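Local coordinates for uncharacterized protein (Aeropyrum pernix, PDB 3P1Z) that probably binds nucleic acid and belongs to the tRNA-intron endonuclease family, whose members cut introns out of precursor tRNAs, at residues A[5-11]-A[64-68]; A[145-149]-A[160-164]; A[49-53]-A[75-81]; A[120-124]-A[151-155]. One frame throughout, in Å; residues are numbered along the deposited sequence.

Contact 1. Residues A[5-11]-A[64-68]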
loop_
_atom_site.group_PDB
_atom_site.type_symbol
_atom_site.label_atom_id
_atom_site.label_comp_id
_atom_site.label_asym_id
_atom_site.label_seq_id
_atom_site.Cartn_x
_atom_site.Cartn_y
_atom_site.Cartn_z
ATOM N N GLU A 5 55.680 -5.037 -12.593
ATOM C CA GLU A 5 55.026 -4.454 -13.758
ATOM C C GLU A 5 53.676 -3.843 -13.380
ATOM O O GLU A 5 52.760 -4.551 -12.953
ATOM C CB GLU A 5 54.842 -5.494 -14.877
ATOM C CG GLU A 5 56.062 -6.382 -15.157
ATOM C CD GLU A 5 57.331 -5.594 -15.456
ATOM O OE1 GLU A 5 57.265 -4.622 -16.250
ATOM O OE2 GLU A 5 58.396 -5.959 -14.898
ATOM N N GLY A 6 53.567 -2.525 -13.524
ATOM C CA GLY A 6 52.296 -1.853 -13.342
ATOM C C GLY A 6 51.304 -2.389 -14.359
ATOM O O GLY A 6 51.692 -2.768 -15.466
ATOM N N GLU A 7 50.028 -2.440 -13.985
ATOM C CA GLU A 7 48.973 -2.894 -14.890
ATOM C C GLU A 7 48.220 -1.694 -15.485
ATOM O O GLU A 7 47.233 -1.213 -14.908
ATOM C CB GLU A 7 48.007 -3.826 -14.141
ATOM C CG GLU A 7 47.058 -4.651 -15.021
ATOM C CD GLU A 7 46.113 -5.523 -14.202
ATOM O OE1 GLU A 7 45.751 -6.621 -14.680
ATOM O OE2 GLU A 7 45.741 -5.111 -13.076
ATOM N N VAL A 8 48.695 -1.205 -16.632
ATOM C CA VAL A 8 48.115 -0.012 -17.263
ATOM C C VAL A 8 47.268 -0.358 -18.496
ATOM O O VAL A 8 46.589 0.505 -19.052
ATOM C CB VAL A 8 49.209 1.042 -17.645
ATOM C CG1 VAL A 8 50.176 1.264 -16.481
ATOM C CG2 VAL A 8 49.970 0.631 -18.904
ATOM N N ALA A 9 47.315 -1.626 -18.909
ATOM C CA ALA A 9 46.543 -2.116 -20.056
ATOM C C ALA A 9 45.029 -2.102 -19.778
ATOM O O ALA A 9 44.570 -2.691 -18.801
ATOM C CB ALA A 9 47.012 -3.528 -20.455
ATOM N N GLY A 10 44.256 -1.432 -20.632
ATOM C CA GLY A 10 42.806 -1.430 -20.490
ATOM C C GLY A 10 42.203 -0.219 -19.790
ATOM O O GLY A 10 41.024 0.083 -19.980
ATOM N N CYS A 11 42.998 0.462 -18.966
ATOM C CA CYS A 11 42.572 1.710 -18.339
ATOM C C CYS A 11 42.818 2.843 -19.327
ATOM O O CYS A 11 43.767 2.785 -20.104
ATOM C CB CYS A 11 43.384 1.963 -17.071
ATOM S SG CYS A 11 44.101 0.461 -16.369
ATOM N N GLY A 64 45.317 2.839 -8.862
ATOM C CA GLY A 64 46.529 2.121 -8.502
ATOM C C GLY A 64 46.568 0.806 -9.248
ATOM O O GLY A 64 46.531 0.786 -10.482
ATOM N N GLU A 65 46.629 -0.290 -8.494
ATOM C CA GLU A 65 46.548 -1.636 -9.057
ATOM C C GLU A 65 45.135 -2.195 -8.951
ATOM O O GLU A 65 44.882 -3.352 -9.293
ATOM C CB GLU A 65 47.541 -2.575 -8.363
ATOM C CG GLU A 65 48.954 -2.428 -8.870
ATOM C CD GLU A 65 49.018 -2.476 -10.389
ATOM O OE1 GLU A 65 48.860 -3.582 -10.961
ATOM O OE2 GLU A 65 49.228 -1.405 -11.007
ATOM N N THR A 66 44.216 -1.363 -8.472
ATOM C CA THR A 66 42.837 -1.788 -8.282
ATOM C C THR A 66 41.978 -1.376 -9.471
ATOM O O THR A 66 42.064 -0.244 -9.946
ATOM C CB THR A 66 42.257 -1.213 -6.977
ATOM O OG1 THR A 66 43.100 -1.592 -5.884
ATOM C CG2 THR A 66 40.860 -1.750 -6.736
ATOM N N ARG A 67 41.165 -2.301 -9.966
ATOM C CA ARG A 67 40.307 -1.998 -11.103
ATOM C C ARG A 67 38.816 -2.128 -10.806
ATOM O O ARG A 67 38.413 -2.638 -9.760
ATOM C CB ARG A 67 40.654 -2.881 -12.301
ATOM C CG ARG A 67 42.044 -2.697 -12.838
ATOM C CD ARG A 67 42.052 -3.007 -14.326
ATOM N NE ARG A 67 43.402 -2.993 -14.879
ATOM C CZ ARG A 67 43.698 -3.217 -16.156
ATOM N NH1 ARG A 67 42.730 -3.475 -17.036
ATOM N NH2 ARG A 67 44.967 -3.182 -16.547
ATOM N N GLY A 68 38.011 -1.652 -11.754
ATOM C CA GLY A 68 36.577 -1.847 -11.745
ATOM C C GLY A 68 35.898 -1.610 -10.411
ATOM O O GLY A 68 36.301 -0.753 -9.633
#
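The Arg67 guanidinium lies between the side chains of Cys11 and Glu7, one above each face. Cys11 SG sits over the centre of one face, 3.7 Å from Arg67 CZ, and the Glu7 carboxylate stands over the opposite face. Glu7 OE2 comes to 3.6 Å from Arg67 NE in a long salt bridge, well out of the guanidinium plane, so that only charge attracts and no N-H is aimed at the oxygen. Glu7 reaches over the arginine on an extended chain whose CG is anti to the backbone N (chi1 -166°). The N-H groups of Arg67 turn instead to backbone carbonyls: Arg67 NH2 makes a weak bond to Glu7 O (3.4 Å), and Ala9 O lies at the guanidinium edge, although its exact place is doubtful. Glu7 N is satisfied by Glu65, whose OE2 accepts it through the syn lone pair in a nearly straight bond of 3.3 Å (177°). Arg67 is likely to temper the closeness of Glu7 OE2 and Glu65 OE1, at 4.1 Å. Cys11 SG is joined to Cys62 in a disulfide. This is a surface loop-loop contact built on a type II beta turn from Val8 to Cys11, with Gly10 at its positive-phi position.

Contact 2. Residues A[145-149]-A[160-164]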
loop_
_atom_site.group_PDB
_atom_site.type_symbol
_atom_site.label_atom_id
_atom_site.label_comp_id
_atom_site.label_asym_id
_atom_site.label_seq_id
_atom_site.Cartn_x
_atom_site.Cartn_y
_atom_site.Cartn_z
ATOM N N HIS A 145 14.214 23.899 -10.475
ATOM C CA HIS A 145 14.504 22.521 -10.859
ATOM C C HIS A 145 13.186 21.750 -10.882
ATOM O O HIS A 145 12.255 22.064 -10.133
ATOM C CB HIS A 145 15.471 21.824 -9.893
ATOM C CG HIS A 145 16.697 22.615 -9.563
ATOM N ND1 HIS A 145 17.251 23.528 -10.431
ATOM C CD2 HIS A 145 17.491 22.610 -8.464
ATOM C CE1 HIS A 145 18.325 24.063 -9.877
ATOM N NE2 HIS A 145 18.491 23.522 -8.683
ATOM N N SER A 146 13.103 20.753 -11.754
ATOM C CA SER A 146 11.975 19.837 -11.754
ATOM C C SER A 146 12.225 18.785 -10.698
ATOM O O SER A 146 13.234 18.090 -10.748
ATOM C CB SER A 146 11.833 19.167 -13.112
ATOM O OG SER A 146 11.991 20.116 -14.146
ATOM N N PRO A 147 11.289 18.638 -9.751
ATOM C CA PRO A 147 11.517 17.779 -8.589
ATOM C C PRO A 147 11.528 16.285 -8.946
ATOM O O PRO A 147 10.488 15.711 -9.259
ATOM C CB PRO A 147 10.315 18.093 -7.678
ATOM C CG PRO A 147 9.489 19.131 -8.411
ATOM C CD PRO A 147 9.882 19.051 -9.839
ATOM N N ILE A 148 12.688 15.648 -8.893
ATOM C CA ILE A 148 12.725 14.221 -9.187
ATOM C C ILE A 148 12.998 13.410 -7.932
ATOM O O ILE A 148 13.702 13.859 -7.030
ATOM C CB ILE A 148 13.709 13.890 -10.328
ATOM C CG1 ILE A 148 13.301 14.651 -11.597
ATOM C CG2 ILE A 148 13.764 12.387 -10.596
ATOM C CD1 ILE A 148 11.960 14.236 -12.160
ATOM N N VAL A 149 12.397 12.227 -7.866
ATOM C CA VAL A 149 12.630 11.311 -6.757
ATOM C C VAL A 149 13.109 9.960 -7.304
ATOM O O VAL A 149 12.492 9.359 -8.189
ATOM C CB VAL A 149 11.379 11.175 -5.849
ATOM C CG1 VAL A 149 10.618 9.892 -6.145
ATOM C CG2 VAL A 149 11.761 11.232 -4.401
ATOM N N TYR A 160 12.211 6.034 -10.917
ATOM C CA TYR A 160 12.227 7.486 -10.999
ATOM C C TYR A 160 10.816 8.048 -11.073
ATOM O O TYR A 160 9.976 7.557 -11.830
ATOM C CB TYR A 160 13.038 7.949 -12.206
ATOM C CG TYR A 160 14.527 7.707 -12.089
ATOM C CD1 TYR A 160 15.328 8.526 -11.291
ATOM C CD2 TYR A 160 15.137 6.679 -12.791
ATOM C CE1 TYR A 160 16.693 8.325 -11.194
ATOM C CE2 TYR A 160 16.509 6.466 -12.699
ATOM C CZ TYR A 160 17.278 7.288 -11.896
ATOM O OH TYR A 160 18.628 7.071 -11.798
ATOM N N TYR A 161 10.564 9.081 -10.275
ATOM C CA TYR A 161 9.268 9.746 -10.255
ATOM C C TYR A 161 9.425 11.246 -10.090
ATOM O O TYR A 161 10.073 11.720 -9.162
ATOM C CB TYR A 161 8.407 9.214 -9.112
ATOM C CG TYR A 161 8.031 7.757 -9.244
ATOM C CD1 TYR A 161 7.029 7.348 -10.114
ATOM C CD2 TYR A 161 8.674 6.790 -8.491
ATOM C CE1 TYR A 161 6.683 6.016 -10.235
ATOM C CE2 TYR A 161 8.333 5.448 -8.606
ATOM C CZ TYR A 161 7.338 5.065 -9.482
ATOM O OH TYR A 161 6.997 3.726 -9.594
ATOM N N GLU A 162 8.838 11.997 -11.005
ATOM C CA GLU A 162 8.628 13.416 -10.782
ATOM C C GLU A 162 7.708 13.549 -9.589
ATOM O O GLU A 162 6.720 12.835 -9.486
ATOM C CB GLU A 162 7.958 14.032 -12.000
ATOM C CG GLU A 162 8.009 15.531 -12.032
ATOM C CD GLU A 162 7.987 16.072 -13.448
ATOM O OE1 GLU A 162 8.019 17.309 -13.595
ATOM O OE2 GLU A 162 7.947 15.268 -14.406
ATOM N N ALA A 163 8.030 14.461 -8.684
ATOM C CA ALA A 163 7.153 14.770 -7.554
ATOM C C ALA A 163 6.903 16.284 -7.457
ATOM O O ALA A 163 7.741 17.027 -6.961
ATOM C CB ALA A 163 7.753 14.231 -6.262
ATOM N N ARG A 164 5.749 16.735 -7.938
ATOM C CA ARG A 164 5.460 18.170 -7.984
ATOM C C ARG A 164 4.502 18.629 -6.898
ATOM O O ARG A 164 3.372 18.152 -6.832
ATOM C CB ARG A 164 4.933 18.570 -9.368
ATOM C CG ARG A 164 6.059 18.721 -10.387
ATOM C CD ARG A 164 5.583 19.099 -11.776
ATOM N NE ARG A 164 4.529 20.104 -11.750
ATOM C CZ ARG A 164 3.235 19.819 -11.859
ATOM N NH1 ARG A 164 2.838 18.554 -12.006
ATOM N NH2 ARG A 164 2.337 20.799 -11.826
#
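Tyr160 touches both Val149 and Ile148: its CA-H points at Val149 O, and its ring carbon CD1 lies 4.2 Å from Ile148 CG2. The phenol oxygen of Tyr160 reaches away to Asp91, with which it shares a hydrogen bond. Tyr161 forms an antiparallel hydrogen-bonded pair with Val149. Tyr161 N gives to Val149 O at 2.9 Å, while Val149 N returns a bond of 2.7 Å to Tyr161 O. Beside this pair, Val149 CG1 meets Tyr161 CB at 3.8 Å, near the plane of the ring at its edge. Glu162 faces Ile148 in a non-hydrogen-bonded pair. Ile148 CG1 is anti to the carbonyl carbon (chi1 -59°), and from there Ile148 CD1 reaches across to within 3.7 Å of Glu162 CA. At Ala163 the ladder resumes, Ala163 N bonding Pro147 O at 2.8 Å (169°). Arg164 ends the row, with Arg164 CG 3.9 Å from Pro147 CD, the aliphatic part of the arginine lying against the proline ring. A glycine in place of Pro147 would probably leave that arginine methylene, and Trp136 of helix 130-142, without their apolar partner. Tyr161, Glu162 and Arg164 also pair with a strand of a neighbouring subunit, so the sheet runs on across the interface. The contact thus rests on backbone hydrogen bonds, with mostly apolar side-chain contacts beside them, as expected of a largely buried hairpin.

Contact 3. Residues A[49-53]-A[75-81]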
loop_
_atom_site.group_PDB
_atom_site.type_symbol
_atom_site.label_atom_id
_atom_site.label_comp_id
_atom_site.label_asym_id
_atom_site.label_seq_id
_atom_site.Cartn_x
_atom_site.Cartn_y
_atom_site.Cartn_z
ATOM N N PRO A 49 34.516 12.834 -6.903
ATOM C CA PRO A 49 34.415 11.532 -6.235
ATOM C C PRO A 49 33.412 10.571 -6.859
ATOM O O PRO A 49 33.685 9.376 -6.934
ATOM C CB PRO A 49 33.973 11.907 -4.818
ATOM C CG PRO A 49 34.540 13.238 -4.598
ATOM C CD PRO A 49 34.483 13.939 -5.929
ATOM N N LEU A 50 32.258 11.066 -7.280
ATOM C CA LEU A 50 31.288 10.173 -7.882
ATOM C C LEU A 50 31.740 9.864 -9.292
ATOM O O LEU A 50 31.737 8.709 -9.705
ATOM C CB LEU A 50 29.875 10.764 -7.856
ATOM C CG LEU A 50 29.292 11.019 -6.453
ATOM C CD1 LEU A 50 28.215 12.071 -6.506
ATOM C CD2 LEU A 50 28.777 9.748 -5.771
ATOM N N GLU A 51 32.152 10.883 -10.031
ATOM C CA GLU A 51 32.642 10.636 -11.375
ATOM C C GLU A 51 33.791 9.625 -11.325
ATOM O O GLU A 51 34.005 8.849 -12.257
ATOM C CB GLU A 51 33.069 11.934 -12.049
ATOM C CG GLU A 51 33.166 11.792 -13.550
ATOM C CD GLU A 51 31.905 11.215 -14.161
ATOM O OE1 GLU A 51 30.817 11.449 -13.602
ATOM O OE2 GLU A 51 32.000 10.531 -15.201
ATOM N N ALA A 52 34.493 9.623 -10.198
ATOM C CA ALA A 52 35.685 8.815 -9.993
ATOM C C ALA A 52 35.314 7.383 -9.657
ATOM O O ALA A 52 35.973 6.432 -10.080
ATOM C CB ALA A 52 36.524 9.420 -8.876
ATOM N N ALA A 53 34.258 7.245 -8.866
ATOM C CA ALA A 53 33.689 5.940 -8.585
ATOM C C ALA A 53 33.085 5.395 -9.873
ATOM O O ALA A 53 33.175 4.198 -10.142
ATOM C CB ALA A 53 32.636 6.025 -7.494
ATOM N N VAL A 75 36.932 4.220 -3.766
ATOM C CA VAL A 75 36.600 5.621 -3.721
ATOM C C VAL A 75 35.368 5.788 -2.831
ATOM O O VAL A 75 35.372 6.587 -1.888
ATOM C CB VAL A 75 36.352 6.156 -5.147
ATOM C CG1 VAL A 75 35.902 7.608 -5.129
ATOM C CG2 VAL A 75 37.617 5.994 -5.987
ATOM N N ILE A 76 34.333 4.998 -3.109
ATOM C CA ILE A 76 33.046 5.125 -2.423
ATOM C C ILE A 76 33.156 5.038 -0.909
ATOM O O ILE A 76 32.751 5.948 -0.191
ATOM C CB ILE A 76 32.062 4.049 -2.875
ATOM C CG1 ILE A 76 31.471 4.414 -4.235
ATOM C CG2 ILE A 76 30.955 3.898 -1.851
ATOM C CD1 ILE A 76 30.501 3.386 -4.760
ATOM N N ALA A 77 33.680 3.924 -0.419
ATOM C CA ALA A 77 33.908 3.790 1.006
ATOM C C ALA A 77 34.869 4.889 1.431
ATOM O O ALA A 77 34.586 5.662 2.350
ATOM C CB ALA A 77 34.476 2.418 1.336
ATOM N N GLY A 78 35.994 4.969 0.726
ATOM C CA GLY A 78 37.107 5.796 1.148
ATOM C C GLY A 78 36.708 7.219 1.459
ATOM O O GLY A 78 37.034 7.746 2.534
ATOM N N LEU A 79 35.983 7.824 0.518
ATOM C CA LEU A 79 35.628 9.237 0.577
ATOM C C LEU A 79 34.348 9.468 1.374
ATOM O O LEU A 79 33.921 10.607 1.567
ATOM C CB LEU A 79 35.495 9.802 -0.845
ATOM C CG LEU A 79 36.782 9.746 -1.683
ATOM C CD1 LEU A 79 36.577 10.273 -3.094
ATOM C CD2 LEU A 79 37.901 10.518 -1.004
ATOM N N GLY A 80 33.744 8.383 1.848
ATOM C CA GLY A 80 32.511 8.473 2.609
ATOM C C GLY A 80 31.288 8.788 1.769
ATOM O O GLY A 80 30.405 9.511 2.211
ATOM N N LEU A 81 31.226 8.252 0.557
ATOM C CA LEU A 81 30.050 8.438 -0.292
ATOM C C LEU A 81 28.878 7.548 0.126
ATOM O O LEU A 81 28.983 6.776 1.078
ATOM C CB LEU A 81 30.394 8.185 -1.760
ATOM C CG LEU A 81 31.499 9.110 -2.260
ATOM C CD1 LEU A 81 31.708 8.988 -3.769
ATOM C CD2 LEU A 81 31.165 10.536 -1.857
#
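Pro49 meets Leu79 and Leu81 at the start of helix 49-57, Pro49 CB lying 3.5 Å from Leu79 CD1, the Pro49 and Leu79 side chains crossing at about a right angle. Both leucines place CG anti to the carbonyl carbon with extended second torsions, which sends each CD1 toward the proline. Leu81 CD1 then runs on to Leu50 CD2 at 3.6 Å; Leu50 starts off pointing away, but its branch swings back to meet the methyl. Val75 puts CG1 anti to its backbone N (chi1 176°), and Val75 CG1 rests 3.4 Å from Pro49 O and close to Ala53 N, over the backbone of the first helical turn. Next to it, Ala53 CB touches Ile76 CG1 at 3.8 Å. The CA atoms of Ala53 and Val75 are 5.7 Å apart, consistent with the small side chain of Ala53. Helix 83-95 lies beside Leu50, Ala53 and Ile76. Leu81 is brought into this apolar cluster by the turn before it, where Leu81 N bonds Ile76 O (2.9 Å) and Gly80 N bonds Ala77 O. The arrangement is an obliquely antiparallel helix pair (150° between the short segments) whose second helix finishes in a Schellman motif at Gly80, within the SEN2-like N-terminal domain.

Contact 4. Residues A[120-124]-A[151-155]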
loop_
_atom_site.group_PDB
_atom_site.type_symbol
_atom_site.label_atom_id
_atom_site.label_comp_id
_atom_site.label_asym_id
_atom_site.label_seq_id
_atom_site.Cartn_x
_atom_site.Cartn_y
_atom_site.Cartn_z
ATOM N N LEU A 120 16.246 13.583 -5.731
ATOM C CA LEU A 120 16.448 13.197 -4.352
ATOM C C LEU A 120 16.542 11.694 -4.327
ATOM O O LEU A 120 15.693 11.020 -4.907
ATOM C CB LEU A 120 15.285 13.674 -3.498
ATOM C CG LEU A 120 15.315 13.319 -2.015
ATOM C CD1 LEU A 120 16.410 14.078 -1.301
ATOM C CD2 LEU A 120 13.977 13.639 -1.390
ATOM N N VAL A 121 17.584 11.179 -3.676
ATOM C CA VAL A 121 17.824 9.740 -3.578
ATOM C C VAL A 121 17.313 9.226 -2.246
ATOM O O VAL A 121 17.723 9.705 -1.204
ATOM C CB VAL A 121 19.329 9.393 -3.699
ATOM C CG1 VAL A 121 19.545 7.882 -3.764
ATOM C CG2 VAL A 121 19.938 10.058 -4.915
ATOM N N LEU A 122 16.414 8.249 -2.292
ATOM C CA LEU A 122 15.857 7.649 -1.086
ATOM C C LEU A 122 16.047 6.145 -1.127
ATOM O O LEU A 122 16.062 5.559 -2.200
ATOM C CB LEU A 122 14.364 7.970 -0.974
ATOM C CG LEU A 122 13.983 9.446 -1.092
ATOM C CD1 LEU A 122 12.492 9.582 -1.380
ATOM C CD2 LEU A 122 14.365 10.179 0.164
ATOM N N SER A 123 16.169 5.531 0.046
ATOM C CA SER A 123 16.517 4.116 0.169
ATOM C C SER A 123 15.567 3.317 1.076
ATOM O O SER A 123 15.501 3.549 2.282
ATOM C CB SER A 123 17.943 3.983 0.727
ATOM O OG SER A 123 18.777 5.049 0.291
ATOM N N GLU A 124 14.856 2.354 0.507
ATOM C CA GLU A 124 14.031 1.460 1.303
ATOM C C GLU A 124 14.691 1.218 2.650
ATOM O O GLU A 124 15.880 0.943 2.701
ATOM C CB GLU A 124 13.851 0.132 0.577
ATOM C CG GLU A 124 13.143 -0.932 1.379
ATOM C CD GLU A 124 12.788 -2.138 0.533
ATOM O OE1 GLU A 124 12.436 -3.180 1.104
ATOM O OE2 GLU A 124 12.854 -2.059 -0.705
ATOM N N ILE A 151 13.994 6.212 -6.084
ATOM C CA ILE A 151 13.939 5.243 -5.015
ATOM C C ILE A 151 14.693 3.991 -5.383
ATOM O O ILE A 151 14.452 3.370 -6.410
ATOM C CB ILE A 151 12.501 4.905 -4.647
ATOM C CG1 ILE A 151 11.805 6.188 -4.195
ATOM C CG2 ILE A 151 12.465 3.834 -3.549
ATOM C CD1 ILE A 151 10.486 6.415 -4.833
ATOM N N VAL A 152 15.628 3.636 -4.523
ATOM C CA VAL A 152 16.408 2.449 -4.716
ATOM C C VAL A 152 15.901 1.465 -3.701
ATOM O O VAL A 152 16.044 1.685 -2.512
ATOM C CB VAL A 152 17.905 2.744 -4.474
ATOM C CG1 VAL A 152 18.762 1.520 -4.812
ATOM C CG2 VAL A 152 18.330 3.957 -5.288
ATOM N N ASP A 153 15.304 0.377 -4.150
ATOM C CA ASP A 153 14.828 -0.605 -3.191
ATOM C C ASP A 153 15.963 -1.417 -2.554
ATOM O O ASP A 153 17.140 -1.321 -2.933
ATOM C CB ASP A 153 13.766 -1.538 -3.798
ATOM C CG ASP A 153 14.375 -2.749 -4.515
ATOM O OD1 ASP A 153 13.734 -3.818 -4.576
ATOM O OD2 ASP A 153 15.492 -2.635 -5.027
ATOM N N ARG A 154 15.576 -2.230 -1.582
ATOM C CA ARG A 154 16.515 -2.945 -0.746
ATOM C C ARG A 154 17.459 -3.815 -1.552
ATOM O O ARG A 154 18.479 -4.251 -1.025
ATOM C CB ARG A 154 15.766 -3.788 0.284
ATOM C CG ARG A 154 15.225 -5.107 -0.213
ATOM C CD ARG A 154 14.495 -5.802 0.928
ATOM N NE ARG A 154 13.679 -6.952 0.538
ATOM C CZ ARG A 154 12.470 -6.865 -0.008
ATOM N NH1 ARG A 154 11.933 -5.681 -0.253
ATOM N NH2 ARG A 154 11.795 -7.955 -0.319
ATOM N N THR A 155 17.145 -4.047 -2.825
ATOM C CA THR A 155 17.942 -4.965 -3.615
ATOM C C THR A 155 18.853 -4.234 -4.583
ATOM O O THR A 155 19.834 -4.789 -5.062
ATOM C CB THR A 155 17.071 -5.994 -4.358
ATOM O OG1 THR A 155 16.614 -5.453 -5.598
ATOM C CG2 THR A 155 15.888 -6.420 -3.509
#
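Val121 makes the first, loose touch with Val152, Val121 CG1 to Val152 CG2 at 4.4 Å, on the side of the sheet where helix 83-95 packs. Leu122 pairs with Ile151 in parallel register: Val152 N gives a nearly linear bond to Leu122 O (3.0 Å, 173°), the same oxygen takes a CA-H contact from Ile151, and the two side chains lie on the face away from that helix. Ser123 is paired with Val152, and its hydroxyl is bonded to Asp84. Glu124 carries most of the contact. Glu124 N makes a weak bond of 3.3 Å to Val152 O, and the Glu124 side chain, extended throughout and with its CG anti to the N (chi1 173°), lies beside Asp153, pointing the same way, and crosses Arg154. Glu124 OE2 is approached by Arg154 N from above the carboxylate plane at 2.9 Å, while Glu124 OE1 takes Arg154 NH1 at 2.9 Å through its syn lone pair, the bond slanting 21° out of the guanidinium plane. This salt bridge holds Arg154 across the strand end; Arg154 NH2 bonds the backbone of a neighbouring subunit, and Glu124 OE1 also pairs with a basic side chain of that subunit. With an alanine in place of Glu124, Arg154 N and NH1 would probably lose their acceptors, and the basic neighbour its partner. The parallel strands, with helix 130-142 in the connection between them, form a beta-alpha-beta crossover in the C-terminal endonuclease-like domain, its strand ends at a subunit interface.

Overall arrangement
Following the chain from its N terminus, contact 1 links the opening loop to the loop before helix 68-79, closing a long excursion that contains strands 14-18 and 21-26 and helix 49-57. Contact 3 starts inside that excursion and ends beyond it, so the two cross, and together they tie the N-terminal half. Contacts 4 and 2 cross in turn in the C-terminal half: contact 4 joins strands 115-123 and 146-152, contact 2 the hairpin 146-152 with 158-166, so strand 146-152 serves both, and Ile148 O probably bonds Leu120 N between them. Contacts 1 and 2 lie about 39 Å apart, centre to centre. Helix 83-95 touches contacts 2, 3 and 4, linking the two halves.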